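Local coordinates for nickel ABC transporter (Nickel-binding protein) (Bacillus halodurans, PDB 3T66), which probably acts as the extracellular solute-binding component of an ABC transporter, capturing its cargo, possibly nickel or peptides, for uptake into the cell, at residues E132-S135 with E136-N139; S194-D198 with A199-S203; V264-R268 with Q269-D273; Y479-T482 with N483-V487. All blocks are in the same frame, centred on the assembly; numbering follows the deposited sequence.

Contact 1 of 4, residues E132-S135 with E136-N139; sequences EFIS and ELVN
Leu137 reaches back over the turn before it and meets Ile134 first and Phe133 last. Leu137 CB lies 3.4 Å from Ile134 O, and CG stays near the same oxygen, because chi1 of -58° sets CG beside the backbone N that is bonded there. Leu137 CD1 then enters an apolar corner, 4.0 Å from Phe133 CZ and 4.0 Å from Ile134 CD1, approaching the ring at a slant. Phe133 turns its own CG anti to its backbone N, which swings the ring forward toward the leucine. The backbone beneath is a short helical turn within the loop between strands 121-126 and 162-168. It is joined i to i+3 in the 3-10 manner: Leu137 N to Ile134 O at 2.7 Å, Glu136 N to Phe133 O at 3.0 Å, and a weak third bond from Val138 N to Ser135 O. Large aliphatic and aromatic residues suit this buried face, where Phe133 meets the ring of Trp71 and Ile134 rests on Trp71 and Ile73 of strand 70-75. Ser135 is small enough to turn back on the chain, and its hydroxyl OG donates to Glu132 O at 3.3 Å. Glu136 passes its CB over Phe133 O, bends at chi2 (-69°) and sends its carboxylate out of the turn to a salt bridge with Arg391, whose NE also makes a weak bond to Ser135 O.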
ATOM      1  N   GLU A 132      -0.491  -0.801 -17.685  1.00 49.70           N
ATOM      2  CA  GLU A 132      -0.773  -1.190 -16.330  1.00 49.24           C
ATOM      3  C   GLU A 132      -2.250  -1.267 -16.086  1.00 48.26           C
ATOM      4  O   GLU A 132      -2.686  -1.246 -14.945  1.00 48.06           O
ATOM      5  CB  GLU A 132      -0.026  -0.326 -15.318  1.00 49.77           C
ATOM      6  CG  GLU A 132       0.107   1.152 -15.635  1.00 54.74           C
ATOM      7  CD  GLU A 132       1.258   1.537 -16.611  1.00 58.66           C
ATOM      8  OE1 GLU A 132       2.312   2.076 -16.146  1.00 60.62           O
ATOM      9  OE2 GLU A 132       1.078   1.341 -17.834  1.00 58.97           O
ATOM     10  N   PHE A 133      -3.025  -1.409 -17.169  1.00 47.56           N
ATOM     11  CA  PHE A 133      -4.494  -1.440 -17.078  1.00 46.31           C
ATOM     12  C   PHE A 133      -5.028  -2.521 -16.103  1.00 46.93           C
ATOM     13  O   PHE A 133      -5.807  -2.190 -15.234  1.00 47.27           O
ATOM     14  CB  PHE A 133      -5.181  -1.496 -18.478  1.00 45.97           C
ATOM     15  CG  PHE A 133      -6.661  -1.834 -18.427  1.00 42.21           C
ATOM     16  CD1 PHE A 133      -7.587  -0.896 -18.026  1.00 41.01           C
ATOM     17  CD2 PHE A 133      -7.108  -3.094 -18.729  1.00 40.21           C
ATOM     18  CE1 PHE A 133      -8.961  -1.211 -17.913  1.00 41.59           C
ATOM     19  CE2 PHE A 133      -8.491  -3.417 -18.622  1.00 41.32           C
ATOM     20  CZ  PHE A 133      -9.407  -2.478 -18.217  1.00 39.13           C
ATOM     21  N   ILE A 134      -4.617  -3.790 -16.226  1.00 47.35           N
ATOM     22  CA  ILE A 134      -5.186  -4.858 -15.389  1.00 47.74           C
ATOM     23  C   ILE A 134      -5.054  -4.572 -13.920  1.00 48.47           C
ATOM     24  O   ILE A 134      -6.027  -4.695 -13.181  1.00 49.24           O
ATOM     25  CB  ILE A 134      -4.634  -6.268 -15.714  1.00 48.04           C
ATOM     26  CG1 ILE A 134      -5.164  -6.734 -17.072  1.00 47.37           C
ATOM     27  CG2 ILE A 134      -5.114  -7.307 -14.699  1.00 48.10           C
ATOM     28  CD1 ILE A 134      -6.634  -6.446 -17.320  1.00 44.55           C
ATOM     29  N   SER A 135      -3.872  -4.140 -13.492  1.00 48.82           N
ATOM     30  CA  SER A 135      -3.651  -3.926 -12.075  1.00 48.74           C
ATOM     31  C   SER A 135      -4.653  -2.932 -11.456  1.00 48.55           C
ATOM     32  O   SER A 135      -4.873  -2.946 -10.219  1.00 48.58           O
ATOM     33  CB  SER A 135      -2.193  -3.567 -11.791  1.00 48.77           C
ATOM     34  OG  SER A 135      -1.966  -2.174 -11.882  1.00 51.96           O
ATOM     35  N   GLU A 136      -5.281  -2.108 -12.311  1.00 47.52           N
ATOM     36  CA  GLU A 136      -6.280  -1.166 -11.845  1.00 47.31           C
ATOM     37  C   GLU A 136      -7.531  -1.869 -11.430  1.00 46.85           C
ATOM     38  O   GLU A 136      -8.284  -1.321 -10.619  1.00 48.23           O
ATOM     39  CB  GLU A 136      -6.681  -0.148 -12.893  1.00 47.92           C
ATOM     40  CG  GLU A 136      -5.593   0.869 -13.259  1.00 51.70           C
ATOM     41  CD  GLU A 136      -5.241   1.868 -12.165  1.00 56.10           C
ATOM     42  OE1 GLU A 136      -5.987   2.011 -11.136  1.00 58.78           O
ATOM     43  OE2 GLU A 136      -4.196   2.527 -12.369  1.00 57.00           O
ATOM     44  N   LEU A 137      -7.769  -3.076 -11.951  1.00 44.63           N
ATOM     45  CA  LEU A 137      -9.009  -3.775 -11.631  1.00 42.03           C
ATOM     46  C   LEU A 137      -8.996  -4.408 -10.238  1.00 41.58           C
ATOM     47  O   LEU A 137     -10.009  -4.888  -9.736  1.00 41.30           O
ATOM     48  CB  LEU A 137      -9.362  -4.756 -12.733  1.00 41.15           C
ATOM     49  CG  LEU A 137      -9.520  -4.079 -14.095  1.00 39.55           C
ATOM     50  CD1 LEU A 137      -9.798  -5.073 -15.220  1.00 37.54           C
ATOM     51  CD2 LEU A 137     -10.609  -3.012 -14.044  1.00 39.36           C
ATOM     52  N   VAL A 138      -7.843  -4.371  -9.597  1.00 41.40           N
ATOM     53  CA  VAL A 138      -7.727  -4.837  -8.234  1.00 41.37           C
ATOM     54  C   VAL A 138      -8.437  -3.885  -7.246  1.00 41.49           C
ATOM     55  O   VAL A 138      -8.855  -4.306  -6.183  1.00 41.65           O
ATOM     56  CB  VAL A 138      -6.244  -4.923  -7.850  1.00 41.99           C
ATOM     57  CG1 VAL A 138      -6.046  -5.380  -6.386  1.00 42.48           C
ATOM     58  CG2 VAL A 138      -5.473  -5.793  -8.796  1.00 39.49           C
ATOM     59  N   ASN A 139      -8.564  -2.613  -7.613  1.00 41.26           N
ATOM     60  CA  ASN A 139      -9.076  -1.596  -6.735  1.00 41.46           C
ATOM     61  C   ASN A 139     -10.419  -2.015  -6.262  1.00 42.15           C
ATOM     62  O   ASN A 139     -11.319  -2.235  -7.068  1.00 42.49           O
ATOM     63  CB  ASN A 139      -9.258  -0.305  -7.497  1.00 42.03           C
ATOM     64  CG  ASN A 139      -9.031   0.928  -6.643  1.00 42.64           C
ATOM     65  OD1 ASN A 139      -9.613   1.090  -5.578  1.00 42.14           O
ATOM     66  ND2 ASN A 139      -8.196   1.828  -7.146  1.00 42.07           N
TER

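Contact 2 of 4, residues S194-D198 with A199-S203; sequences SFNED and ASARS
Asp198 and Ser200 meet at an N-cap, where strand 190-195 gives way to helix 199-207. With CG anti to its backbone N (chi1 -177°), the aspartate folds forward over the first turn, and its single oxygen OD2 takes three bonds. Ala201 N reaches OD2 at 2.8 Å, nearly straight at 170°, and Ser200 N comes at the same distance but more bent; both arrive on the anti side, tilted out of the carboxylate plane. Ser200 OG uses the syn lone pair of OD2 instead, at 2.9 Å. A short acidic side chain suits this place: it satisfies amides that have no carbonyl in a preceding turn, and its charge probably interacts well with the positive end of the helix dipole. The small side chain of Ala201 lies beside the Asn196 amide. Arg202 lies across the backbone rather than facing the carboxylate, one guanidinium face spread over the carbonyl carbon of Asp198. Its NH2 bonds to Arg216 O, outside the cap. The regular helical bonding starts with Arg202 N to Asp198 O at 3.0 Å, while the Arg202 side chain, bent at chi3, brings NH1 to a weak bond with Asn196 O, also 3.0 Å long.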
ATOM      1  N   SER A 194     -18.295  -3.900  12.365  1.00 55.15           N
ATOM      2  CA  SER A 194     -18.663  -2.611  12.916  1.00 56.50           C
ATOM      3  C   SER A 194     -17.443  -1.729  13.054  1.00 57.63           C
ATOM      4  O   SER A 194     -16.302  -2.229  13.045  1.00 58.26           O
ATOM      5  CB  SER A 194     -19.287  -2.807  14.290  1.00 55.99           C
ATOM      6  OG  SER A 194     -18.314  -3.383  15.104  1.00 54.36           O
ATOM      7  N   PHE A 195     -17.693  -0.426  13.220  1.00 58.16           N
ATOM      8  CA  PHE A 195     -16.642   0.596  13.190  1.00 58.39           C
ATOM      9  C   PHE A 195     -16.528   1.405  14.455  1.00 59.55           C
ATOM     10  O   PHE A 195     -17.526   1.830  15.034  1.00 60.27           O
ATOM     11  CB  PHE A 195     -16.919   1.625  12.115  1.00 57.34           C
ATOM     12  CG  PHE A 195     -17.872   1.181  11.069  1.00 55.61           C
ATOM     13  CD1 PHE A 195     -17.590   0.101  10.260  1.00 54.35           C
ATOM     14  CD2 PHE A 195     -19.025   1.893  10.844  1.00 54.07           C
ATOM     15  CE1 PHE A 195     -18.455  -0.268   9.275  1.00 53.87           C
ATOM     16  CE2 PHE A 195     -19.894   1.535   9.842  1.00 53.61           C
ATOM     17  CZ  PHE A 195     -19.614   0.456   9.057  1.00 52.95           C
ATOM     18  N   ASN A 196     -15.299   1.682  14.839  1.00 60.46           N
ATOM     19  CA  ASN A 196     -15.039   2.619  15.886  1.00 61.43           C
ATOM     20  C   ASN A 196     -13.713   3.322  15.691  1.00 62.16           C
ATOM     21  O   ASN A 196     -12.652   2.685  15.744  1.00 61.24           O
ATOM     22  CB  ASN A 196     -15.034   1.913  17.222  1.00 61.86           C
ATOM     23  CG  ASN A 196     -14.954   2.885  18.365  1.00 62.89           C
ATOM     24  OD1 ASN A 196     -15.972   3.263  18.929  1.00 63.18           O
ATOM     25  ND2 ASN A 196     -13.740   3.334  18.687  1.00 64.39           N
ATOM     26  N   GLU A 197     -13.779   4.644  15.503  1.00 63.79           N
ATOM     27  CA  GLU A 197     -12.581   5.436  15.165  1.00 65.31           C
ATOM     28  C   GLU A 197     -11.565   5.635  16.308  1.00 65.72           C
ATOM     29  O   GLU A 197     -10.490   6.137  16.072  1.00 66.41           O
ATOM     30  CB  GLU A 197     -12.936   6.735  14.401  1.00 65.51           C
ATOM     31  CG  GLU A 197     -13.859   6.499  13.121  1.00 69.12           C
ATOM     32  CD  GLU A 197     -13.722   7.548  11.964  1.00 74.49           C
ATOM     33  OE1 GLU A 197     -12.908   8.498  12.053  1.00 77.38           O
ATOM     34  OE2 GLU A 197     -14.432   7.421  10.932  1.00 76.14           O
ATOM     35  N   ASP A 198     -11.862   5.174  17.519  1.00 66.20           N
ATOM     36  CA  ASP A 198     -10.943   5.342  18.630  1.00 66.74           C
ATOM     37  C   ASP A 198     -10.154   4.086  18.954  1.00 66.77           C
ATOM     38  O   ASP A 198     -10.707   3.047  19.336  1.00 66.53           O
ATOM     39  CB  ASP A 198     -11.690   5.818  19.881  1.00 67.89           C
ATOM     40  CG  ASP A 198     -10.744   6.080  21.085  1.00 70.14           C
ATOM     41  OD1 ASP A 198     -10.555   7.283  21.422  1.00 73.48           O
ATOM     42  OD2 ASP A 198     -10.185   5.104  21.672  1.00 68.99           O
ATOM     43  N   ALA A 199      -8.840   4.216  18.872  1.00 66.78           N
ATOM     44  CA  ALA A 199      -7.956   3.076  19.015  1.00 67.07           C
ATOM     45  C   ALA A 199      -8.063   2.352  20.329  1.00 67.25           C
ATOM     46  O   ALA A 199      -7.875   1.150  20.394  1.00 67.51           O
ATOM     47  CB  ALA A 199      -6.526   3.485  18.770  1.00 67.27           C
ATOM     48  N   SER A 200      -8.319   3.069  21.404  1.00 67.84           N
ATOM     49  CA  SER A 200      -8.320   2.381  22.686  1.00 68.49           C
ATOM     50  C   SER A 200      -9.700   1.834  22.978  1.00 68.09           C
ATOM     51  O   SER A 200      -9.818   0.798  23.633  1.00 68.96           O
ATOM     52  CB  SER A 200      -7.778   3.250  23.824  1.00 68.95           C
ATOM     53  OG  SER A 200      -8.357   4.542  23.797  1.00 71.50           O
ATOM     54  N   ALA A 201     -10.738   2.505  22.474  1.00 67.29           N
ATOM     55  CA  ALA A 201     -12.093   1.945  22.475  1.00 66.27           C
ATOM     56  C   ALA A 201     -12.028   0.537  21.885  1.00 66.08           C
ATOM     57  O   ALA A 201     -12.561  -0.431  22.464  1.00 66.44           O
ATOM     58  CB  ALA A 201     -13.051   2.825  21.674  1.00 66.01           C
ATOM     59  N   ARG A 202     -11.342   0.426  20.745  1.00 65.03           N
ATOM     60  CA  ARG A 202     -11.067  -0.858  20.130  1.00 63.70           C
ATOM     61  C   ARG A 202     -10.388  -1.868  21.051  1.00 62.61           C
ATOM     62  O   ARG A 202     -10.866  -3.005  21.190  1.00 62.00           O
ATOM     63  CB  ARG A 202     -10.210  -0.622  18.913  1.00 63.99           C
ATOM     64  CG  ARG A 202     -10.949   0.134  17.860  1.00 65.65           C
ATOM     65  CD  ARG A 202     -10.302  -0.058  16.546  1.00 66.67           C
ATOM     66  NE  ARG A 202      -9.034   0.654  16.479  1.00 68.00           N
ATOM     67  CZ  ARG A 202      -8.834   1.734  15.740  1.00 68.19           C
ATOM     68  NH1 ARG A 202      -9.810   2.237  14.987  1.00 69.06           N
ATOM     69  NH2 ARG A 202      -7.642   2.285  15.732  1.00 69.86           N
ATOM     70  N   SER A 203      -9.280  -1.452  21.669  1.00 61.62           N
ATOM     71  CA  SER A 203      -8.528  -2.314  22.585  1.00 61.05           C
ATOM     72  C   SER A 203      -9.443  -2.873  23.711  1.00 60.97           C
ATOM     73  O   SER A 203      -9.447  -4.081  24.005  1.00 60.54           O
ATOM     74  CB  SER A 203      -7.299  -1.575  23.141  1.00 61.08           C
ATOM     75  OG  SER A 203      -6.281  -1.356  22.165  1.00 60.64           O
TER

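Contact 3 of 4, residues V264-R268 with Q269-D273; sequences VLLDR and QEIVD
Gln269 sets its CB 3.8 Å from Asp267 OD2, beside the carboxylate that starts this helix, and then turns away; bent at chi2, it carries NE2 along the exposed side to a weak bond with Asp273 OD2. Glu270 makes the stronger link. Its backbone N donates to Asp267 OD2 at 3.0 Å, fairly straight at 161° but from above the carboxylate plane, and has a second, weak bond to Asp267 O. The aspartate owes this reach to chi1 of 174°, which turns CG forward beside its own carbonyl. The two acids also bring Asp267 OD1 and Glu270 OE1 within 3.7 Å, their carboxylate planes almost perpendicular; the helix start may offset part of that repulsion. Asp267 is thus the N-cap of helix 268-275, and Ile271 completes a hydrophobic staple with the residue before the cap: Leu266 CD2 touches Ile271 CD1 at 3.9 Å. Branched apolar chains suit both positions, since Leu266 continues onto Val349 and Phe350 of helix 343-356 and onto Leu454. Ile271 N is shared between weak bonds to Asp267 O and Arg268 O. Val272 N gives Arg268 O the regular helical bond, 3.1 Å long and in the carbonyl plane, with CG2 close to the same oxygen; Arg268 itself runs extended to NE, which bonds to Phe453 O, while NH2 makes a salt bridge with Asp263. Asp273 N follows with an ordinary i+4 bond to Gln269 O.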
ATOM      1  N   VAL A 264      23.278   5.651   5.772  1.00 65.28           N
ATOM      2  CA  VAL A 264      23.713   4.857   6.950  1.00 65.75           C
ATOM      3  C   VAL A 264      23.514   5.581   8.298  1.00 65.88           C
ATOM      4  O   VAL A 264      23.472   4.933   9.344  1.00 65.84           O
ATOM      5  CB  VAL A 264      25.150   4.264   6.805  1.00 64.83           C
ATOM      6  N   LEU A 265      23.361   6.905   8.271  1.00 66.21           N
ATOM      7  CA  LEU A 265      23.322   7.679   9.514  1.00 66.87           C
ATOM      8  C   LEU A 265      22.216   7.213  10.496  1.00 67.26           C
ATOM      9  O   LEU A 265      22.414   7.273  11.706  1.00 67.83           O
ATOM     10  CB  LEU A 265      23.296   9.208   9.249  1.00 66.64           C
ATOM     11  N   LEU A 266      21.078   6.719   9.987  1.00 67.67           N
ATOM     12  CA  LEU A 266      19.981   6.173  10.841  1.00 67.11           C
ATOM     13  C   LEU A 266      20.064   4.662  11.052  1.00 67.32           C
ATOM     14  O   LEU A 266      20.322   3.921  10.105  1.00 68.17           O
ATOM     15  CB  LEU A 266      18.622   6.500  10.248  1.00 66.49           C
ATOM     16  CG  LEU A 266      18.143   7.936  10.381  1.00 66.22           C
ATOM     17  CD1 LEU A 266      17.194   8.259   9.252  1.00 65.54           C
ATOM     18  CD2 LEU A 266      17.472   8.205  11.740  1.00 67.37           C
ATOM     19  N   ASP A 267      19.853   4.211  12.287  1.00 67.68           N
ATOM     20  CA  ASP A 267      19.890   2.782  12.633  1.00 67.98           C
ATOM     21  C   ASP A 267      18.484   2.215  12.539  1.00 67.92           C
ATOM     22  O   ASP A 267      17.691   2.323  13.485  1.00 68.01           O
ATOM     23  CB  ASP A 267      20.410   2.576  14.053  1.00 68.25           C
ATOM     24  CG  ASP A 267      20.315   1.125  14.503  1.00 69.82           C
ATOM     25  OD1 ASP A 267      21.249   0.639  15.186  1.00 71.81           O
ATOM     26  OD2 ASP A 267      19.304   0.461  14.176  1.00 71.23           O
ATOM     27  N   ARG A 268      18.182   1.599  11.398  1.00 67.48           N
ATOM     28  CA  ARG A 268      16.809   1.237  11.064  1.00 66.54           C
ATOM     29  C   ARG A 268      16.109   0.384  12.117  1.00 66.07           C
ATOM     30  O   ARG A 268      14.941   0.617  12.411  1.00 65.47           O
ATOM     31  CB  ARG A 268      16.769   0.554   9.709  1.00 66.74           C
ATOM     32  CG  ARG A 268      16.724   1.485   8.549  1.00 65.95           C
ATOM     33  CD  ARG A 268      17.049   0.702   7.286  1.00 66.24           C
ATOM     34  NE  ARG A 268      17.366   1.632   6.224  1.00 66.65           N
ATOM     35  CZ  ARG A 268      18.551   2.206   6.095  1.00 67.42           C
ATOM     36  NH1 ARG A 268      19.512   1.913   6.951  1.00 67.41           N
ATOM     37  NH2 ARG A 268      18.775   3.078   5.122  1.00 68.19           N
ATOM     38  N   GLN A 269      16.808  -0.591  12.694  1.00 65.94           N
ATOM     39  CA  GLN A 269      16.176  -1.377  13.757  1.00 66.60           C
ATOM     40  C   GLN A 269      15.692  -0.509  14.930  1.00 66.84           C
ATOM     41  O   GLN A 269      14.602  -0.747  15.461  1.00 66.60           O
ATOM     42  CB  GLN A 269      17.047  -2.551  14.241  1.00 66.31           C
ATOM     43  CG  GLN A 269      16.284  -3.564  15.093  1.00 66.25           C
ATOM     44  CD  GLN A 269      15.227  -4.390  14.301  1.00 68.55           C
ATOM     45  OE1 GLN A 269      15.537  -5.008  13.266  1.00 68.32           O
ATOM     46  NE2 GLN A 269      13.985  -4.412  14.807  1.00 65.42           N
ATOM     47  N   GLU A 270      16.478   0.497  15.317  1.00 67.20           N
ATOM     48  CA  GLU A 270      16.094   1.347  16.441  1.00 68.39           C
ATOM     49  C   GLU A 270      14.847   2.124  16.110  1.00 68.08           C
ATOM     50  O   GLU A 270      14.097   2.460  17.012  1.00 68.88           O
ATOM     51  CB  GLU A 270      17.188   2.338  16.897  1.00 69.28           C
ATOM     52  CG  GLU A 270      18.554   1.761  17.409  1.00 73.65           C
ATOM     53  CD  GLU A 270      18.429   0.447  18.191  1.00 79.27           C
ATOM     54  OE1 GLU A 270      18.903  -0.610  17.689  1.00 80.64           O
ATOM     55  OE2 GLU A 270      17.848   0.471  19.302  1.00 82.28           O
ATOM     56  N   ILE A 271      14.612   2.419  14.835  1.00 67.74           N
ATOM     57  CA  ILE A 271      13.353   3.047  14.456  1.00 67.16           C
ATOM     58  C   ILE A 271      12.246   2.046  14.633  1.00 67.67           C
ATOM     59  O   ILE A 271      11.158   2.409  15.036  1.00 68.24           O
ATOM     60  CB  ILE A 271      13.289   3.520  13.005  1.00 66.91           C
ATOM     61  CG1 ILE A 271      14.599   4.180  12.562  1.00 66.56           C
ATOM     62  CG2 ILE A 271      12.109   4.483  12.828  1.00 66.37           C
ATOM     63  CD1 ILE A 271      14.601   5.710  12.621  1.00 65.39           C
ATOM     64  N   VAL A 272      12.514   0.780  14.343  1.00 68.04           N
ATOM     65  CA  VAL A 272      11.484  -0.232  14.493  1.00 68.46           C
ATOM     66  C   VAL A 272      11.083  -0.301  15.951  1.00 69.13           C
ATOM     67  O   VAL A 272       9.909  -0.479  16.276  1.00 69.35           O
ATOM     68  CB  VAL A 272      11.950  -1.628  14.015  1.00 68.62           C
ATOM     69  CG1 VAL A 272      10.876  -2.670  14.290  1.00 68.36           C
ATOM     70  CG2 VAL A 272      12.317  -1.612  12.514  1.00 67.97           C
ATOM     71  N   ASP A 273      12.058  -0.125  16.835  1.00 69.80           N
ATOM     72  CA  ASP A 273      11.815  -0.354  18.249  1.00 70.35           C
ATOM     73  C   ASP A 273      11.580   0.882  19.093  1.00 70.50           C
ATOM     74  O   ASP A 273      10.530   0.980  19.725  1.00 70.79           O
ATOM     75  CB  ASP A 273      12.843  -1.318  18.795  1.00 70.27           C
ATOM     76  CG  ASP A 273      12.696  -2.693  18.147  1.00 72.83           C
ATOM     77  OD1 ASP A 273      11.550  -2.999  17.719  1.00 74.57           O
ATOM     78  OD2 ASP A 273      13.691  -3.456  18.031  1.00 75.09           O
TER

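Contact 4 of 4, residues Y479-T482 with N483-V487; sequences YMIT and NQLDV
Thr482 opens the turn and holds it with two hydrogen bonds, one from the backbone and one from its side chain. In the backbone bond Leu485 N donates to Thr482 O at 3.3 Å, closing a type I beta turn over Asn483 and Gln484; the donor stands above the carbonyl plane and the angle at the hydrogen is 137°. In the other, Gln484 N meets Thr482 OG1 at 3.2 Å and 155°, a straighter approach. Because the side-chain oxygen of Thr482 accepts from the amide two residues on, this is an ST turn, superposed on the beta turn. Thr482 suits the place because chi1 of 78° puts OG1 between backbone N and carbonyl carbon, within reach of the amide of Gln484. Of the polar side chains at the corner, Asn483 sends its ND2 to Gly184 O, tying the bend to the loop beyond strand 172-177. That loop holds Asp179, whose side chain, seen to bind calcium although none is bound to this chain here, lies about 11 Å from that of Asn483. Gln484 leads its amide away from the turn, as befits an exposed corner. The apolar part is a single meeting of branch ends on the buried side, Ile481 CD1 with Leu485 CD1 at 3.9 Å, and Leu485 also holds its CB 3.6 Å from Thr482 O. Outside the contact, Leu485 leans on Trp471, while Ile481 rests on Phe17 of strand 14-19 and on Val191 and Phe193 of strand 190-195, so that the C-terminal tail lies against two paired parallel strands.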
ATOM      1  N   TYR A 479      -8.270  -7.303   2.201  1.00 47.48           N
ATOM      2  CA  TYR A 479      -8.954  -8.524   2.517  1.00 46.83           C
ATOM      3  C   TYR A 479      -8.939  -8.785   3.988  1.00 46.54           C
ATOM      4  O   TYR A 479      -7.888  -8.824   4.618  1.00 47.07           O
ATOM      5  CB  TYR A 479      -8.352  -9.677   1.740  1.00 46.44           C
ATOM      6  CG  TYR A 479      -8.181  -9.315   0.323  1.00 46.78           C
ATOM      7  CD1 TYR A 479      -9.270  -9.061  -0.466  1.00 49.23           C
ATOM      8  CD2 TYR A 479      -6.936  -9.162  -0.224  1.00 48.51           C
ATOM      9  CE1 TYR A 479      -9.123  -8.698  -1.789  1.00 49.39           C
ATOM     10  CE2 TYR A 479      -6.787  -8.788  -1.554  1.00 50.34           C
ATOM     11  CZ  TYR A 479      -7.889  -8.564  -2.312  1.00 49.74           C
ATOM     12  OH  TYR A 479      -7.763  -8.181  -3.612  1.00 55.75           O
ATOM     13  N   MET A 480     -10.138  -8.946   4.537  1.00 46.28           N
ATOM     14  CA  MET A 480     -10.300  -9.149   5.953  1.00 44.88           C
ATOM     15  C   MET A 480     -11.353 -10.185   6.163  1.00 44.15           C
ATOM     16  O   MET A 480     -11.026 -11.281   6.583  1.00 44.43           O
ATOM     17  CB  MET A 480     -10.647  -7.841   6.599  1.00 45.30           C
ATOM     18  CG  MET A 480      -9.759  -6.752   6.044  1.00 46.91           C
ATOM     19  SD  MET A 480      -9.820  -5.342   7.081  1.00 53.81           S
ATOM     20  CE  MET A 480      -8.761  -4.187   6.181  1.00 53.78           C
ATOM     21  N   ILE A 481     -12.607  -9.913   5.838  1.00 43.05           N
ATOM     22  CA  ILE A 481     -13.593 -10.952   6.098  1.00 41.88           C
ATOM     23  C   ILE A 481     -13.634 -11.802   4.836  1.00 42.14           C
ATOM     24  O   ILE A 481     -13.693 -11.237   3.752  1.00 42.22           O
ATOM     25  CB  ILE A 481     -15.003 -10.373   6.515  1.00 41.98           C
ATOM     26  CG1 ILE A 481     -14.965  -9.567   7.831  1.00 38.39           C
ATOM     27  CG2 ILE A 481     -16.035 -11.487   6.627  1.00 42.10           C
ATOM     28  CD1 ILE A 481     -14.290 -10.262   8.981  1.00 34.23           C
ATOM     29  N   THR A 482     -13.542 -13.132   4.981  1.00 42.31           N
ATOM     30  CA  THR A 482     -13.397 -14.095   3.848  1.00 42.72           C
ATOM     31  C   THR A 482     -13.936 -15.466   4.216  1.00 43.44           C
ATOM     32  O   THR A 482     -14.032 -15.799   5.383  1.00 45.42           O
ATOM     33  CB  THR A 482     -11.906 -14.339   3.437  1.00 42.39           C
ATOM     34  OG1 THR A 482     -11.271 -15.243   4.352  1.00 42.10           O
ATOM     35  CG2 THR A 482     -11.111 -13.074   3.438  1.00 41.73           C
ATOM     36  N   ASN A 483     -14.218 -16.304   3.233  1.00 44.16           N
ATOM     37  CA  ASN A 483     -14.739 -17.656   3.488  1.00 44.47           C
ATOM     38  C   ASN A 483     -13.853 -18.523   4.376  1.00 45.43           C
ATOM     39  O   ASN A 483     -14.284 -19.498   4.932  1.00 46.23           O
ATOM     40  CB  ASN A 483     -15.035 -18.381   2.172  1.00 43.94           C
ATOM     41  CG  ASN A 483     -13.805 -18.506   1.264  1.00 44.33           C
ATOM     42  OD1 ASN A 483     -12.750 -17.898   1.494  1.00 42.56           O
ATOM     43  ND2 ASN A 483     -13.944 -19.315   0.214  1.00 46.01           N
ATOM     44  N   GLN A 484     -12.601 -18.167   4.532  1.00 46.58           N
ATOM     45  CA  GLN A 484     -11.726 -19.072   5.207  1.00 47.31           C
ATOM     46  C   GLN A 484     -11.927 -18.993   6.704  1.00 47.31           C
ATOM     47  O   GLN A 484     -11.832 -19.996   7.354  1.00 47.10           O
ATOM     48  CB  GLN A 484     -10.269 -18.860   4.751  1.00 47.82           C
ATOM     49  CG  GLN A 484      -9.953 -19.514   3.370  1.00 49.80           C
ATOM     50  CD  GLN A 484     -10.430 -20.990   3.275  1.00 56.08           C
ATOM     51  OE1 GLN A 484     -10.075 -21.839   4.119  1.00 60.30           O
ATOM     52  NE2 GLN A 484     -11.239 -21.294   2.253  1.00 54.80           N
ATOM     53  N   LEU A 485     -12.254 -17.819   7.234  1.00 47.74           N
ATOM     54  CA  LEU A 485     -12.548 -17.649   8.660  1.00 48.77           C
ATOM     55  C   LEU A 485     -13.484 -18.686   9.308  1.00 49.48           C
ATOM     56  O   LEU A 485     -14.540 -18.996   8.749  1.00 50.70           O
ATOM     57  CB  LEU A 485     -13.229 -16.323   8.839  1.00 48.85           C
ATOM     58  CG  LEU A 485     -12.429 -15.032   8.987  1.00 50.39           C
ATOM     59  CD1 LEU A 485     -13.310 -13.998   9.664  1.00 47.74           C
ATOM     60  CD2 LEU A 485     -11.173 -15.257   9.812  1.00 52.44           C
ATOM     61  N   ASP A 486     -13.126 -19.219  10.477  1.00 49.27           N
ATOM     62  CA  ASP A 486     -14.095 -20.031  11.241  1.00 50.11           C
ATOM     63  C   ASP A 486     -14.070 -19.665  12.714  1.00 50.10           C
ATOM     64  O   ASP A 486     -13.167 -18.952  13.139  1.00 49.73           O
ATOM     65  CB  ASP A 486     -13.935 -21.577  11.068  1.00 50.34           C
ATOM     66  N   VAL A 487     -15.077 -20.152  13.458  1.00 50.07           N
ATOM     67  CA  VAL A 487     -15.154 -20.038  14.916  1.00 50.11           C
ATOM     68  C   VAL A 487     -15.004 -21.407  15.589  1.00 50.01           C
ATOM     69  O   VAL A 487     -13.973 -22.067  15.478  1.00 49.34           O
ATOM     70  CB  VAL A 487     -16.478 -19.405  15.372  1.00 49.37           C
TER

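The four contacts follow one another along the chain without overlap, each within a single turn or helix start. Contacts 2 and 4 share a neighbourhood: strand 190-195 runs into contact 2, and the tail of contact 4 packs on that strand and on strand 14-19, the centres of contacts 2 and 4 being about 20 Å apart. Contact 1 lies about 24 Å from contact 4, centre to centre, yet the two just touch where Val138 CG1 comes within 4.3 Å of Tyr479 OH. Contact 3, beside strand 451-464, lies across the chain's centre from contact 1, about 35 Å between centres. The C-terminal tail thus packs on strand 14-19 near the start of the chain and on strand 190-195.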